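Local atomic coordinates of down syndrome cell adhesion molecule, isoform AK (Drosophila melanogaster, PDB entry 4WVR), a protein that probably mediates cell adhesion through isoform-specific homophilic recognition, this part being its seventh immunoglobulin domain in a variable splice form. Residues V20-N25 against V74-R79; T40-L45 against K83-N88. One frame throughout, in Å; residues are numbered along the deposited sequence.

Contact 1: V20-N25 against V74-R79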
loop_
_atom_site.group_PDB
_atom_site.type_symbol
_atom_site.label_atom_id
_atom_site.label_comp_id
_atom_site.label_asym_id
_atom_site.label_seq_id
_atom_site.Cartn_x
_atom_site.Cartn_y
_atom_site.Cartn_z
ATOM N N VAL A 20 -16.134 -0.865 -5.265
ATOM C CA VAL A 20 -15.948 0.013 -4.123
ATOM C C VAL A 20 -17.021 1.099 -4.119
ATOM O O VAL A 20 -17.417 1.588 -5.176
ATOM C CB VAL A 20 -14.539 0.646 -4.147
ATOM C CG1 VAL A 20 -14.323 1.535 -2.947
ATOM C CG2 VAL A 20 -13.474 -0.443 -4.197
ATOM N N ASN A 21 -17.505 1.462 -2.936
ATOM C CA ASN A 21 -18.472 2.543 -2.820
ATOM C C ASN A 21 -17.806 3.906 -2.913
ATOM O O ASN A 21 -16.630 4.062 -2.576
ATOM C CB ASN A 21 -19.251 2.436 -1.509
ATOM C CG ASN A 21 -20.305 1.350 -1.543
ATOM O OD1 ASN A 21 -20.343 0.478 -0.678
ATOM N ND2 ASN A 21 -21.166 1.397 -2.554
ATOM N N THR A 22 -18.568 4.891 -3.379
ATOM C CA THR A 22 -18.094 6.266 -3.439
ATOM C C THR A 22 -17.752 6.775 -2.041
ATOM O O THR A 22 -18.508 6.563 -1.094
ATOM C CB THR A 22 -19.143 7.193 -4.086
ATOM O OG1 THR A 22 -19.350 6.801 -5.448
ATOM C CG2 THR A 22 -18.680 8.637 -4.054
ATOM N N GLY A 23 -16.602 7.427 -1.915
ATOM C CA GLY A 23 -16.184 7.994 -0.648
ATOM C C GLY A 23 -15.189 7.139 0.112
ATOM O O GLY A 23 -14.610 7.584 1.102
ATOM N N GLU A 24 -14.984 5.907 -0.343
ATOM C CA GLU A 24 -14.055 5.011 0.338
ATOM C C GLU A 24 -12.600 5.395 0.086
ATOM O O GLU A 24 -12.288 6.164 -0.824
ATOM C CB GLU A 24 -14.280 3.560 -0.086
ATOM C CG GLU A 24 -15.594 2.954 0.394
ATOM C CD GLU A 24 -15.629 1.443 0.232
ATOM O OE1 GLU A 24 -14.548 0.813 0.262
ATOM O OE2 GLU A 24 -16.735 0.884 0.070
ATOM N N ASN A 25 -11.720 4.841 0.912
ATOM C CA ASN A 25 -10.287 5.095 0.847
ATOM C C ASN A 25 -9.592 3.875 0.257
ATOM O O ASN A 25 -9.492 2.838 0.909
ATOM C CB ASN A 25 -9.761 5.421 2.247
ATOM C CG ASN A 25 -8.251 5.576 2.304
ATOM O OD1 ASN A 25 -7.583 5.759 1.287
ATOM N ND2 ASN A 25 -7.707 5.514 3.513
ATOM N N VAL A 74 -12.822 7.934 -2.983
ATOM C CA VAL A 74 -13.155 7.375 -4.288
ATOM C C VAL A 74 -14.446 7.961 -4.854
ATOM O O VAL A 74 -15.475 7.982 -4.184
ATOM C CB VAL A 74 -13.296 5.842 -4.222
ATOM C CG1 VAL A 74 -13.854 5.298 -5.531
ATOM C CG2 VAL A 74 -11.951 5.194 -3.893
ATOM N N GLU A 75 -14.367 8.446 -6.088
ATOM C CA GLU A 75 -15.541 8.856 -6.848
ATOM C C GLU A 75 -15.678 7.947 -8.065
ATOM O O GLU A 75 -14.776 7.163 -8.366
ATOM C CB GLU A 75 -15.428 10.318 -7.283
ATOM C CG GLU A 75 -15.337 11.309 -6.133
ATOM C CD GLU A 75 -15.018 12.713 -6.605
ATOM O OE1 GLU A 75 -14.620 12.868 -7.780
ATOM O OE2 GLU A 75 -15.167 13.661 -5.806
ATOM N N GLN A 76 -16.798 8.052 -8.769
ATOM C CA GLN A 76 -17.021 7.215 -9.943
ATOM C C GLN A 76 -16.061 7.575 -11.075
ATOM O O GLN A 76 -15.808 6.767 -11.967
ATOM C CB GLN A 76 -18.476 7.331 -10.406
ATOM C CG GLN A 76 -19.467 6.770 -9.395
ATOM C CD GLN A 76 -20.847 6.557 -9.980
ATOM O OE1 GLN A 76 -21.047 6.680 -11.189
ATOM N NE2 GLN A 76 -21.806 6.209 -9.127
ATOM N N ASP A 77 -15.518 8.788 -11.024
ATOM C CA ASP A 77 -14.510 9.236 -11.980
ATOM C C ASP A 77 -13.221 8.411 -11.914
ATOM O O ASP A 77 -12.413 8.429 -12.844
ATOM C CB ASP A 77 -14.183 10.712 -11.742
ATOM C CG ASP A 77 -15.117 11.647 -12.485
ATOM O OD1 ASP A 77 -16.148 11.173 -13.007
ATOM O OD2 ASP A 77 -14.818 12.859 -12.545
ATOM N N HIS A 78 -13.029 7.697 -10.811
ATOM C CA HIS A 78 -11.801 6.931 -10.599
ATOM C C HIS A 78 -11.896 5.533 -11.194
ATOM O O HIS A 78 -10.970 4.726 -11.079
ATOM C CB HIS A 78 -11.484 6.862 -9.105
ATOM C CG HIS A 78 -11.106 8.184 -8.516
ATOM N ND1 HIS A 78 -11.753 8.727 -7.427
ATOM C CD2 HIS A 78 -10.150 9.076 -8.868
ATOM C CE1 HIS A 78 -11.211 9.896 -7.134
ATOM N NE2 HIS A 78 -10.236 10.132 -7.994
ATOM N N ARG A 79 -13.026 5.261 -11.839
ATOM C CA ARG A 79 -13.259 3.998 -12.530
ATOM C C ARG A 79 -12.212 3.694 -13.593
ATOM O O ARG A 79 -11.840 4.569 -14.379
ATOM C CB ARG A 79 -14.632 4.016 -13.193
ATOM C CG ARG A 79 -15.703 3.269 -12.448
ATOM C CD ARG A 79 -17.000 3.369 -13.216
ATOM N NE ARG A 79 -18.162 3.381 -12.338
ATOM C CZ ARG A 79 -19.220 4.161 -12.522
ATOM N NH1 ARG A 79 -19.254 5.001 -13.549
ATOM N NH2 ARG A 79 -20.240 4.104 -11.679
#

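Contact 2: T40-L45 against K83-N88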
loop_
_atom_site.group_PDB
_atom_site.type_symbol
_atom_site.label_atom_id
_atom_site.label_comp_id
_atom_site.label_asym_id
_atom_site.label_seq_id
_atom_site.Cartn_x
_atom_site.Cartn_y
_atom_site.Cartn_z
ATOM N N THR A 40 12.538 3.975 -12.648
ATOM C CA THR A 40 11.465 4.952 -12.752
ATOM C C THR A 40 10.122 4.246 -12.619
ATOM O O THR A 40 9.868 3.251 -13.295
ATOM C CB THR A 40 11.519 5.726 -14.083
ATOM O OG1 THR A 40 12.717 6.508 -14.133
ATOM C CG2 THR A 40 10.321 6.654 -14.213
ATOM N N ILE A 41 9.271 4.751 -11.735
ATOM C CA ILE A 41 7.971 4.134 -11.512
ATOM C C ILE A 41 6.856 5.144 -11.726
ATOM O O ILE A 41 6.770 6.148 -11.020
ATOM C CB ILE A 41 7.861 3.539 -10.095
ATOM C CG1 ILE A 41 9.031 2.591 -9.824
ATOM C CG2 ILE A 41 6.549 2.808 -9.940
ATOM C CD1 ILE A 41 9.035 2.003 -8.430
ATOM N N LYS A 42 6.003 4.878 -12.709
ATOM C CA LYS A 42 4.937 5.808 -13.052
ATOM C C LYS A 42 3.602 5.096 -13.198
ATOM O O LYS A 42 3.546 3.872 -13.311
ATOM C CB LYS A 42 5.277 6.554 -14.340
ATOM C CG LYS A 42 5.581 5.643 -15.505
ATOM C CD LYS A 42 6.033 6.443 -16.712
ATOM C CE LYS A 42 6.314 5.536 -17.894
ATOM N NZ LYS A 42 6.759 6.321 -19.076
ATOM N N TRP A 43 2.525 5.876 -13.200
ATOM C CA TRP A 43 1.181 5.322 -13.200
ATOM C C TRP A 43 0.337 5.840 -14.360
ATOM O O TRP A 43 0.516 6.968 -14.822
ATOM C CB TRP A 43 0.477 5.646 -11.881
ATOM C CG TRP A 43 1.090 5.007 -10.670
ATOM C CD1 TRP A 43 2.159 5.463 -9.952
ATOM C CD2 TRP A 43 0.654 3.807 -10.021
ATOM N NE1 TRP A 43 2.420 4.618 -8.901
ATOM C CE2 TRP A 43 1.509 3.593 -8.921
ATOM C CE3 TRP A 43 -0.371 2.888 -10.268
ATOM C CZ2 TRP A 43 1.368 2.499 -8.067
ATOM C CZ3 TRP A 43 -0.513 1.800 -9.414
ATOM C CH2 TRP A 43 0.354 1.616 -8.330
ATOM N N THR A 44 -0.586 5.006 -14.825
ATOM C CA THR A 44 -1.610 5.453 -15.761
ATOM C C THR A 44 -2.990 5.002 -15.293
ATOM O O THR A 44 -3.129 3.984 -14.613
ATOM C CB THR A 44 -1.361 4.928 -17.197
ATOM O OG1 THR A 44 -1.353 3.495 -17.199
ATOM C CG2 THR A 44 -0.037 5.440 -17.734
ATOM N N LEU A 45 -4.003 5.789 -15.635
ATOM C CA LEU A 45 -5.391 5.407 -15.420
ATOM C C LEU A 45 -6.098 5.407 -16.764
ATOM O O LEU A 45 -6.294 6.464 -17.359
ATOM C CB LEU A 45 -6.088 6.363 -14.452
ATOM C CG LEU A 45 -7.600 6.181 -14.309
ATOM C CD1 LEU A 45 -7.930 4.770 -13.839
ATOM C CD2 LEU A 45 -8.189 7.220 -13.363
ATOM N N LYS A 83 -2.506 1.225 -13.985
ATOM C CA LYS A 83 -1.302 0.515 -14.371
ATOM C C LYS A 83 -0.081 1.136 -13.722
ATOM O O LYS A 83 0.091 2.351 -13.737
ATOM C CB LYS A 83 -1.142 0.507 -15.892
ATOM C CG LYS A 83 0.091 -0.242 -16.376
ATOM C CD LYS A 83 0.255 -0.107 -17.881
ATOM C CE LYS A 83 -0.981 -0.606 -18.617
ATOM N NZ LYS A 83 -0.855 -0.424 -20.091
ATOM N N CYS A 84 0.755 0.291 -13.133
ATOM C CA CYS A 84 2.054 0.726 -12.650
ATOM C C CYS A 84 3.121 0.293 -13.637
ATOM O O CYS A 84 3.186 -0.879 -14.002
ATOM C CB CYS A 84 2.358 0.143 -11.275
ATOM S SG CYS A 84 4.006 0.589 -10.695
ATOM N N ILE A 85 3.948 1.238 -14.069
ATOM C CA ILE A 85 5.031 0.941 -14.997
ATOM C C ILE A 85 6.388 1.178 -14.343
ATOM O O ILE A 85 6.663 2.267 -13.842
ATOM C CB ILE A 85 4.930 1.796 -16.274
ATOM C CG1 ILE A 85 3.538 1.661 -16.895
ATOM C CG2 ILE A 85 6.016 1.396 -17.268
ATOM C CD1 ILE A 85 3.280 2.633 -18.019
ATOM N N ALA A 86 7.227 0.148 -14.350
ATOM C CA ALA A 86 8.569 0.237 -13.785
ATOM C C ALA A 86 9.627 0.095 -14.874
ATOM O O ALA A 86 9.656 -0.904 -15.592
ATOM C CB ALA A 86 8.766 -0.826 -12.723
ATOM N N GLU A 87 10.497 1.095 -14.984
ATOM C CA GLU A 87 11.525 1.109 -16.018
ATOM C C GLU A 87 12.919 1.384 -15.476
ATOM O O GLU A 87 13.108 2.232 -14.607
ATOM C CB GLU A 87 11.201 2.160 -17.080
ATOM C CG GLU A 87 9.912 1.931 -17.834
ATOM C CD GLU A 87 9.413 3.191 -18.517
ATOM O OE1 GLU A 87 9.952 4.281 -18.235
ATOM O OE2 GLU A 87 8.486 3.086 -19.344
ATOM N N ASN A 88 13.894 0.653 -16.004
ATOM C CA ASN A 88 15.294 1.004 -15.826
ATOM C C ASN A 88 15.999 0.993 -17.182
ATOM O O ASN A 88 15.346 0.934 -18.226
ATOM C CB ASN A 88 15.982 0.056 -14.838
ATOM C CG ASN A 88 15.870 -1.405 -15.241
ATOM O OD1 ASN A 88 15.510 -1.731 -16.372
ATOM N ND2 ASN A 88 16.183 -2.295 -14.307
HETATM O O HOH W 1 -1.054 2.847 -20.018
#

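Contact 1: V20-N25 against V74-R79
V74 meets the turn of V20-N25 with both its backbone and its side chain. G23 N donates to V74 O (2.6 Å), and V74 N returns a bond to E24 O (2.8 Å), each with an angle of 161° at the hydrogen, so both polar groups of V74 are spent on the turn. V74 CG2, anti to its own carbonyl carbon, packs 3.2 Å from E24 O, while the contact of the same methyl with V20 CG1 is looser, at 4.5 Å. A type II turn from N21 to E24 presents these groups; G23 has a positive phi (99°), at which a side chain would strike the preceding carbonyl oxygen. E24 also folds back, its OE2 accepting from the backbone N of N21, met from above the carboxylate plane. T22 carries the thinner, exposed side: CG2 rests 3.3 Å from V74 O, but OG1 only brushes Q76 CG at 3.9 Å, the two side chains crossing at about a right angle. Beyond V74, H78 ND1 accepts from E75 N almost linearly, in the ring plane. The contact thus joins the loop leading into strand 26-31 to the loop between strands 66-71 and 80-87; N25 N hydrogen-bonds to Q33 of the second subunit, V101 touches T22, V74 and Q76, and V20 packs on L99 of strand 92-99.

Contact 2: T40-L45 against K83-N88
W43 CG stands anti to its carbonyl carbon, and chi2 (83°) then turns the indole so that one face meets C84, whose SG lies anti to its own backbone N, in the core of the immunoglobulin fold. Segments 40-45 and 83-87 run antiparallel, their axes at 156°, with six backbone hydrogen bonds through the pairs T40-E87, K42-I85 and T44-K83. C84 CB lies over the W43 six-membered ring, 3.8 Å from its centroid and 11° off the normal, a CH-pi contact, with SG above the same ring at 4.4 Å. I41 CG2 touches that sulfur at 3.5 Å, and C84 is disulfide-bonded to C30 of strand 26-31: the disulfide packed against a tryptophan, characteristic of the core of immunoglobulin domains. W43 NE1 hydrogen-bonds to S67 OG, on strand 66-71 of the facing sheet. An alanine at W43 would probably open a gap beside the disulfide and leave S67 OG without its indole partner. On the other face K42 runs extended across I85 and ends at E87, where NZ and OE2 form a long salt bridge of 3.7 Å. Alongside, T44 OG1 lies 3.3 Å from K83 CB and binds a water at 2.9 Å, which K83 NZ reaches with a weak bond.

Overall arrangement
From the N terminus the chain passes through 20-25, strand 26-31 and then 40-45, before reaching 74-79 and finally 83-88, so contacts 1 and 2 interlock: neither nests inside the other. Contact 1 closes a loop of 48 intervening residues at one end of the domain, where the entry to strand 26-31 meets the link from strand 66-71 to strand 80-87. Contact 2 closes a shorter one of 37 and zips two neighbouring strands of the four-stranded sheet. Their centres are 22 Å apart, on opposite sides of the centre of the chain, yet they meet where L45 CD1 packs against H78 O and R79 O, just before strand 80-87 begins.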